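Local coordinates for alpha-fucosidase GH29 (Fusarium graminearum, PDB 4PSR), which probably hydrolyses the alpha-1,6-linked fucose joined to the reducing-end N-acetylglucosamine of glycoprotein glycans, as an alpha-L-fucosidase of glycoside hydrolase family 29, at residues A378-Y382 against K515-L519; V431-N437 against Q466-L471; N437-D441 against P496-P500. All blocks are in the same frame, centred on the assembly; numbering follows the deposited sequence. Where two conformers were deposited one is given.

How the contacts relate
The chain first reaches these contacts at 378-382, the loop that follows helix 353-369 and leads into strand 383-384. Contact 1 ties that loop to strand 516-519 and closes the widest loop, with the other two nested inside. Contact 2 closes 431-437 onto the turn at 466-471, and contact 3 brings 437-441 against the proline-rich segment 496-500. Their segments alternate, so contacts 2 and 3 cross, sharing Asn437. Contact 2 is internal to the beta domain after the barrel, contact 1 joins the loop before its edge strand 383-384 to the edge strand of a later sheet, and contact 3 holds the connection between these sheets. Pro498 touches Ile381, Ala518 and Asn433, linking all three.

Contact 1: residues A378-Y382 against K515-L519; sequences AWDIY and KGVAL
Asp380 reaches across to Val517 and Ala518 with both its methylene and its carboxylate. Its CG is anti to the carbonyl carbon, beside the backbone N (chi1 -67°), which carries the carboxylate over the strand backbone at the Val517-Ala518 peptide. There Asp380 OD2 receives a long, weak hydrogen bond from Ala518 N (3.5 Å). Asp380 OD2 also comes within 3.4 Å of Val517 CA. Asp380 OD1 rests 3.6 Å from Val517 CG1, and the two side chains cross at about a right angle. Ala518 is small enough for close approach: its CB lies 4.0 Å from Asp380 CB and 4.5 Å from Ile381 CD1, the outer end of a side chain that starts out alongside. A water donates to both Asp380 O and Ala518 O, at 2.7 Å each, joining the two backbones where they do not bond directly. Asp380 OD1 also bonds a Tris molecule, probably from the crystallisation liquor.

Strand 516-519 is the outermost of its four-stranded antiparallel sheet. Val517 and Leu519 bond to strand 504-507, so the polar groups of Ala518 between them turn the other way, toward Asp380 and the water. Helix 526-532 packs on Asp380, Val517 and Leu519.

Contact 2: residues V431-N437 against Q466-L471; sequences VKNLGSN and QSKDAL
Gln466 and Leu434 meet through a side-chain amide: NE2 of Gln466 donates to Leu434 O at 2.9 Å and 161°, with the acceptor close to the amide plane. An extended chain, CG anti to the backbone N (chi1 -172°), carries the amide that far. The same nitrogen also donates to Val440 O, so two carbonyls of the 431-440 region fix the rotation of the group, a task suited to glutamine.

Backbone bonds extend the contact along the two segments. Ser436 N donates to Ser467 O at 2.9 Å, and Asn437 N to Lys468 O at 2.9 Å, the latter along a lone pair. At the other end Val431 N meets Leu471 O at 2.8 Å, and Leu471 N returns to Val431 O at 3.0 Å. Val431 O is gripped twice, since Leu434 N reaches it from the opposite face and closes the short 3-10 turn. Between these sets the backbones come closest: Gly435 CA lies 3.6 Å from Ala470 CA, an approach that the absence of a side chain permits. Two waters each accept from Asn437 ND2 and donate to Asp469 OD1 in the conformer described.

Leu434 and Leu471 lie side by side, pointing the same way, with their CB atoms 3.8 Å apart; both also touch Leu489 of strand 485-491. Val431 packs on Ile405 and Phe407, and Glu384 accepts from Lys432 N and Asn433 ND2.

Lys468 and Asp469 have type I turn angles; Ala470 N bonds back weakly to Ser467 O, and Ser467 N donates to Ala470 O, as in a two-residue beta hairpin. The antiparallel hydrogen-bonded pair Val431-Leu471 joins the end of strand 428-431 to the start of strand 471-474, fastening this hairpin to the C-terminal beta domain.

Contact 3: residues N437-D441 against P496-P500; sequences NALVD and PVPQP
Ala438, Leu439 and Val440 pack against Pro496, Pro498 and Gln499 in a loop-to-loop contact: a loop of the C-terminal beta domain, between strands 428-431 and 445-451, lies beside the connection from strand 485-491 to strand 504-507. The two pieces run nearly antiparallel, 161° apart end to end, yet form no regular sheet pairing. One direct hydrogen bond joins them, Gln499 N to Ala438 O at 2.8 Å, with the donor tilted from the carbonyl plane. The prolines on either side of it in the chain, Pro498 and Pro500, have no N-H, whereas Gln499 has one to give.

One water donates to Leu439 O (2.8 Å) and also lies close to Val497 O, while another sits between Asn437 O and Gln499 O.

Leu439 and Gln499 lie side by side and point the same way, Leu439 CD1 resting 3.8 Å from Gln499 CG. The methylenes of the glutamine thus serve as an apolar surface, and its chain then bends (chi2 68°), taking the amide away to bond Arg543 O and Ser545 OG. Val440 straddles the prolines with its two branches. Val440 CG2 lies alongside Pro498, 3.8 Å from its CA. Val440 CG1 meets Pro496 CB at 4.1 Å, the Val440 and Pro496 side chains crossing at about a right angle. Branching at CB lets one valine touch both prolines. The small Ala438 brings its CB 4.5 Å from Pro498 CB.

Val497 turns away from this contact, onto Ala505 and Phe507 of strand 504-507, and Gln499 also touches Ala505. The alternating prolines and extended, polyproline II-like backbone angles are consistent with a stiff connection from the sheet of strand 485-491 to that of strand 504-507, held here by one backbone hydrogen bond, water and apolar contacts.

Contact 1: residues A378-Y382 against K515-L519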
loop_
_atom_site.group_PDB
_atom_site.type_symbol
_atom_site.label_atom_id
_atom_site.label_comp_id
_atom_site.label_asym_id
_atom_site.label_seq_id
_atom_site.Cartn_x
_atom_site.Cartn_y
_atom_site.Cartn_z
ATOM N N ALA A 378 -6.041 13.382 1.673
ATOM C CA ALA A 378 -6.232 13.366 3.095
ATOM C C ALA A 378 -6.481 14.774 3.614
ATOM O O ALA A 378 -5.984 15.769 3.056
ATOM C CB ALA A 378 -4.976 12.775 3.754
ATOM N N TRP A 379 -7.247 14.851 4.692
ATOM C CA TRP A 379 -7.430 16.097 5.436
ATOM C C TRP A 379 -6.197 16.253 6.344
ATOM O O TRP A 379 -5.202 15.593 6.102
ATOM C CB TRP A 379 -8.714 16.015 6.244
ATOM C CG TRP A 379 -9.272 17.333 6.700
ATOM C CD1 TRP A 379 -9.112 18.547 6.097
ATOM C CD2 TRP A 379 -10.112 17.552 7.836
ATOM N NE1 TRP A 379 -9.803 19.516 6.802
ATOM C CE2 TRP A 379 -10.407 18.932 7.884
ATOM C CE3 TRP A 379 -10.606 16.721 8.841
ATOM C CZ2 TRP A 379 -11.201 19.488 8.875
ATOM C CZ3 TRP A 379 -11.420 17.277 9.825
ATOM C CH2 TRP A 379 -11.698 18.659 9.828
ATOM N N ASP A 380 -6.231 17.107 7.372
ATOM C CA ASP A 380 -5.102 17.141 8.306
ATOM C C ASP A 380 -5.323 16.234 9.505
ATOM O O ASP A 380 -4.423 16.043 10.300
ATOM C CB ASP A 380 -4.734 18.558 8.763
ATOM C CG ASP A 380 -4.182 19.421 7.617
ATOM O OD1 ASP A 380 -3.353 18.953 6.797
ATOM O OD2 ASP A 380 -4.618 20.580 7.516
ATOM N N ILE A 381 -6.540 15.710 9.642
ATOM C CA ILE A 381 -6.892 14.760 10.689
ATOM C C ILE A 381 -7.554 13.584 9.986
ATOM O O ILE A 381 -8.424 13.796 9.146
ATOM C CB ILE A 381 -7.868 15.411 11.697
ATOM C CG1 ILE A 381 -7.181 16.580 12.427
ATOM C CG2 ILE A 381 -8.382 14.366 12.699
ATOM C CD1 ILE A 381 -8.147 17.472 13.197
ATOM N N TYR A 382 -7.112 12.353 10.245
ATOM C CA TYR A 382 -7.578 11.229 9.404
ATOM C C TYR A 382 -8.976 10.732 9.763
ATOM O O TYR A 382 -9.679 10.191 8.920
ATOM C CB TYR A 382 -6.606 10.045 9.388
ATOM C CG TYR A 382 -6.524 9.298 10.664
ATOM C CD1 TYR A 382 -7.422 8.293 10.962
ATOM C CD2 TYR A 382 -5.523 9.594 11.577
ATOM C CE1 TYR A 382 -7.336 7.599 12.176
ATOM C CE2 TYR A 382 -5.430 8.933 12.759
ATOM C CZ TYR A 382 -6.320 7.946 13.050
ATOM O OH TYR A 382 -6.197 7.286 14.249
ATOM N N LYS A 515 -4.397 30.410 5.270
ATOM C CA LYS A 515 -4.166 28.986 5.039
ATOM C C LYS A 515 -3.647 28.382 6.332
ATOM O O LYS A 515 -2.872 29.018 7.029
ATOM C CB LYS A 515 -3.121 28.792 3.941
ATOM C CG LYS A 515 -3.384 29.607 2.694
ATOM C CD LYS A 515 -2.449 29.211 1.556
ATOM C CE LYS A 515 -1.009 29.630 1.815
ATOM N NZ LYS A 515 -0.109 29.158 0.723
ATOM N N GLY A 516 -4.072 27.165 6.660
ATOM C CA GLY A 516 -3.577 26.525 7.858
ATOM C C GLY A 516 -3.513 25.021 7.786
ATOM O O GLY A 516 -4.131 24.401 6.918
ATOM N N VAL A 517 -2.785 24.459 8.743
ATOM C CA VAL A 517 -2.601 23.020 8.869
ATOM C C VAL A 517 -2.765 22.667 10.339
ATOM O O VAL A 517 -2.081 23.239 11.201
ATOM C CB VAL A 517 -1.207 22.572 8.387
ATOM C CG1 VAL A 517 -1.008 21.071 8.603
ATOM C CG2 VAL A 517 -1.026 22.921 6.911
ATOM N N ALA A 518 -3.665 21.734 10.637
ATOM C CA ALA A 518 -3.785 21.165 11.986
ATOM C C ALA A 518 -2.734 20.058 12.195
ATOM O O ALA A 518 -2.414 19.307 11.255
ATOM C CB ALA A 518 -5.164 20.628 12.207
ATOM N N LEU A 519 -2.180 20.008 13.401
ATOM C CA LEU A 519 -1.130 19.042 13.770
ATOM C C LEU A 519 -1.489 18.284 15.039
ATOM O O LEU A 519 -1.826 18.866 16.063
ATOM C CB LEU A 519 0.208 19.758 13.967
ATOM C CG LEU A 519 0.738 20.574 12.788
ATOM C CD1 LEU A 519 1.991 21.359 13.195
ATOM C CD2 LEU A 519 1.036 19.688 11.580
HETATM O O HOH W 1 -1.841 16.892 10.146
#

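Contact 2: residues V431-N437 against Q466-L471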
loop_
_atom_site.group_PDB
_atom_site.type_symbol
_atom_site.label_atom_id
_atom_site.label_comp_id
_atom_site.label_asym_id
_atom_site.label_seq_id
_atom_site.Cartn_x
_atom_site.Cartn_y
_atom_site.Cartn_z
ATOM N N VAL A 431 -19.275 14.964 14.668
ATOM C CA VAL A 431 -17.915 15.200 14.184
ATOM C C VAL A 431 -17.189 16.086 15.185
ATOM O O VAL A 431 -17.360 17.311 15.182
ATOM C CB VAL A 431 -17.923 15.834 12.769
ATOM C CG1 VAL A 431 -16.516 15.912 12.206
ATOM C CG2 VAL A 431 -18.859 15.053 11.830
ATOM N N LYS A 432 -16.368 15.486 16.041
ATOM C CA LYS A 432 -15.716 16.251 17.094
ATOM C C LYS A 432 -14.843 17.377 16.572
ATOM O O LYS A 432 -14.757 18.451 17.179
ATOM C CB LYS A 432 -14.891 15.343 17.990
ATOM C CG LYS A 432 -15.737 14.351 18.765
ATOM C CD LYS A 432 -14.851 13.445 19.642
ATOM C CE LYS A 432 -15.668 12.638 20.642
ATOM N NZ LYS A 432 -16.354 13.514 21.637
ATOM N N ASN A 433 -14.158 17.136 15.457
ATOM C CA ASN A 433 -13.238 18.123 14.935
ATOM C C ASN A 433 -13.881 19.289 14.207
ATOM O O ASN A 433 -13.178 20.139 13.683
ATOM C CB ASN A 433 -12.134 17.450 14.091
ATOM C CG ASN A 433 -11.130 16.737 14.955
ATOM O OD1 ASN A 433 -10.334 17.366 15.644
ATOM N ND2 ASN A 433 -11.198 15.421 14.968
ATOM N N LEU A 434 -15.216 19.339 14.203
ATOM C CA LEU A 434 -15.937 20.499 13.693
ATOM C C LEU A 434 -16.838 21.112 14.774
ATOM O O LEU A 434 -17.701 21.937 14.449
ATOM C CB LEU A 434 -16.743 20.131 12.446
ATOM C CG LEU A 434 -15.915 19.729 11.202
ATOM C CD1 LEU A 434 -16.857 19.245 10.120
ATOM C CD2 LEU A 434 -15.045 20.879 10.709
ATOM N N GLY A 435 -16.625 20.715 16.029
ATOM C CA GLY A 435 -17.340 21.300 17.169
ATOM C C GLY A 435 -16.748 22.651 17.560
ATOM O O GLY A 435 -15.774 23.102 16.971
ATOM N N SER A 436 -17.341 23.294 18.565
ATOM C CA SER A 436 -16.866 24.604 18.983
ATOM C C SER A 436 -15.541 24.502 19.720
ATOM O O SER A 436 -14.715 25.417 19.651
ATOM C CB SER A 436 -17.914 25.331 19.838
ATOM O OG SER A 436 -19.046 25.663 19.057
ATOM N N ASN A 437 -15.315 23.388 20.412
ATOM C CA ASN A 437 -14.045 23.182 21.111
ATOM C C ASN A 437 -12.903 23.169 20.104
ATOM O O ASN A 437 -11.777 23.559 20.410
ATOM C CB ASN A 437 -14.015 21.868 21.904
ATOM C CG ASN A 437 -14.823 21.930 23.180
ATOM O OD1 ASN A 437 -15.214 23.007 23.626
ATOM N ND2 ASN A 437 -15.061 20.770 23.789
ATOM N N GLN A 466 -24.036 22.738 16.256
ATOM C CA GLN A 466 -22.652 22.681 16.707
ATOM C C GLN A 466 -22.585 22.840 18.220
ATOM O O GLN A 466 -22.779 23.935 18.743
ATOM C CB GLN A 466 -21.825 23.784 16.032
ATOM C CG GLN A 466 -20.339 23.678 16.289
ATOM C CD GLN A 466 -19.559 24.872 15.798
ATOM O OE1 GLN A 466 -19.998 26.020 15.923
ATOM N NE2 GLN A 466 -18.376 24.608 15.248
ATOM N N SER A 467 -22.310 21.747 18.920
ATOM C CA SER A 467 -22.047 21.792 20.350
ATOM C C SER A 467 -20.562 22.026 20.590
ATOM O O SER A 467 -19.777 22.056 19.626
ATOM C CB SER A 467 -22.502 20.478 21.009
ATOM O OG SER A 467 -21.755 19.347 20.537
ATOM N N LYS A 468 -20.170 22.212 21.850
ATOM C CA LYS A 468 -18.763 22.233 22.227
ATOM C C LYS A 468 -18.056 20.998 21.728
ATOM O O LYS A 468 -16.956 21.082 21.185
ATOM C CB LYS A 468 -18.614 22.294 23.743
ATOM C CG LYS A 468 -19.034 23.602 24.334
ATOM C CD LYS A 468 -19.025 23.520 25.850
ATOM C CE LYS A 468 -17.618 23.433 26.409
ATOM N NZ LYS A 468 -17.643 23.365 27.897
ATOM N N ASP A 469 -18.691 19.849 21.914
ATOM C CA ASP A 469 -18.045 18.575 21.640
ATOM C C ASP A 469 -17.964 18.257 20.145
ATOM O O ASP A 469 -17.016 17.597 19.719
ATOM C CB ASP A 469 -18.780 17.442 22.357
ATOM C CG ASP A 469 -18.611 17.482 23.874
ATOM O OD1 ASP A 469 -17.649 18.107 24.370
ATOM O OD2 ASP A 469 -19.443 16.865 24.571
ATOM N N ALA A 470 -18.925 18.718 19.350
ATOM C CA ALA A 470 -19.023 18.266 17.956
ATOM C C ALA A 470 -20.014 18.998 17.077
ATOM O O ALA A 470 -20.989 19.583 17.555
ATOM C CB ALA A 470 -19.408 16.779 17.939
ATOM N N LEU A 471 -19.809 18.900 15.772
ATOM C CA LEU A 471 -20.899 19.131 14.835
ATOM C C LEU A 471 -21.801 17.902 14.856
ATOM O O LEU A 471 -21.404 16.808 14.433
ATOM C CB LEU A 471 -20.391 19.395 13.415
ATOM C CG LEU A 471 -21.386 19.402 12.255
ATOM C CD1 LEU A 471 -22.512 20.423 12.486
ATOM C CD2 LEU A 471 -20.716 19.687 10.905
HETATM O O HOH W 2 -15.069 20.137 19.272
HETATM O O HOH W 3 -21.220 25.231 20.268
HETATM O O HOH W 4 -14.695 17.908 23.602
HETATM O O HOH W 5 -16.272 19.907 26.373
#

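Contact 3: residues N437-D441 against P496-P500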
loop_
_atom_site.group_PDB
_atom_site.type_symbol
_atom_site.label_atom_id
_atom_site.label_comp_id
_atom_site.label_asym_id
_atom_site.label_seq_id
_atom_site.Cartn_x
_atom_site.Cartn_y
_atom_site.Cartn_z
ATOM N N ASN A 437 -15.315 23.388 20.412
ATOM C CA ASN A 437 -14.045 23.182 21.111
ATOM C C ASN A 437 -12.903 23.169 20.104
ATOM O O ASN A 437 -11.777 23.559 20.410
ATOM C CB ASN A 437 -14.015 21.868 21.904
ATOM C CG ASN A 437 -14.823 21.930 23.180
ATOM O OD1 ASN A 437 -15.214 23.007 23.626
ATOM N ND2 ASN A 437 -15.061 20.770 23.789
ATOM N N ALA A 438 -13.220 22.744 18.888
ATOM C CA ALA A 438 -12.235 22.719 17.809
ATOM C C ALA A 438 -11.979 24.110 17.234
ATOM O O ALA A 438 -11.227 24.249 16.280
ATOM C CB ALA A 438 -12.696 21.775 16.708
ATOM N N LEU A 439 -12.627 25.130 17.802
ATOM C CA LEU A 439 -12.435 26.524 17.383
ATOM C C LEU A 439 -12.779 26.686 15.912
ATOM O O LEU A 439 -12.148 27.458 15.195
ATOM C CB LEU A 439 -11.007 27.012 17.664
ATOM C CG LEU A 439 -10.433 26.761 19.066
ATOM C CD1 LEU A 439 -9.051 27.392 19.247
ATOM C CD2 LEU A 439 -11.387 27.299 20.105
ATOM N N VAL A 440 -13.791 25.952 15.468
ATOM C CA VAL A 440 -14.216 25.969 14.081
ATOM C C VAL A 440 -15.454 26.858 13.889
ATOM O O VAL A 440 -16.447 26.708 14.598
ATOM C CB VAL A 440 -14.492 24.507 13.629
ATOM C CG1 VAL A 440 -15.465 24.425 12.480
ATOM C CG2 VAL A 440 -13.171 23.820 13.258
ATOM N N ASP A 441 -15.377 27.786 12.936
ATOM C CA ASP A 441 -16.512 28.642 12.582
ATOM C C ASP A 441 -17.222 28.013 11.402
ATOM O O ASP A 441 -16.633 27.843 10.338
ATOM C CB ASP A 441 -16.038 30.054 12.221
ATOM C CG ASP A 441 -17.182 31.070 12.145
ATOM O OD1 ASP A 441 -18.301 30.723 11.686
ATOM O OD2 ASP A 441 -16.948 32.230 12.543
ATOM N N PRO A 496 -12.626 24.808 7.107
ATOM C CA PRO A 496 -12.001 25.402 8.296
ATOM C C PRO A 496 -10.863 24.547 8.865
ATOM O O PRO A 496 -10.886 23.314 8.715
ATOM C CB PRO A 496 -13.152 25.453 9.312
ATOM C CG PRO A 496 -14.372 25.395 8.522
ATOM C CD PRO A 496 -14.075 24.624 7.278
ATOM N N VAL A 497 -9.893 25.199 9.506
ATOM C CA VAL A 497 -8.764 24.505 10.121
ATOM C C VAL A 497 -9.080 24.186 11.577
ATOM O O VAL A 497 -9.158 25.086 12.431
ATOM C CB VAL A 497 -7.486 25.329 10.034
ATOM C CG1 VAL A 497 -6.299 24.572 10.666
ATOM C CG2 VAL A 497 -7.198 25.659 8.572
ATOM N N PRO A 498 -9.274 22.906 11.885
ATOM C CA PRO A 498 -9.629 22.574 13.260
ATOM C C PRO A 498 -8.460 22.722 14.234
ATOM O O PRO A 498 -7.271 22.595 13.876
ATOM C CB PRO A 498 -10.059 21.114 13.146
ATOM C CG PRO A 498 -9.225 20.588 12.006
ATOM C CD PRO A 498 -9.142 21.702 11.039
ATOM N N GLN A 499 -8.806 22.991 15.490
ATOM C CA GLN A 499 -7.851 22.955 16.570
ATOM C C GLN A 499 -7.936 21.598 17.280
ATOM O O GLN A 499 -8.930 21.287 17.905
ATOM C CB GLN A 499 -8.138 24.083 17.572
ATOM C CG GLN A 499 -7.042 24.272 18.593
ATOM C CD GLN A 499 -5.754 24.793 17.980
ATOM O OE1 GLN A 499 -5.774 25.530 16.993
ATOM N NE2 GLN A 499 -4.633 24.406 18.549
ATOM N N PRO A 500 -6.887 20.767 17.181
ATOM C CA PRO A 500 -6.938 19.476 17.876
ATOM C C PRO A 500 -7.065 19.638 19.387
ATOM O O PRO A 500 -6.559 20.638 19.923
ATOM C CB PRO A 500 -5.577 18.841 17.537
ATOM C CG PRO A 500 -5.186 19.488 16.251
ATOM C CD PRO A 500 -5.659 20.916 16.386
HETATM O O HOH W 6 -9.508 21.997 20.494
HETATM O O HOH W 7 -10.356 27.189 13.113
#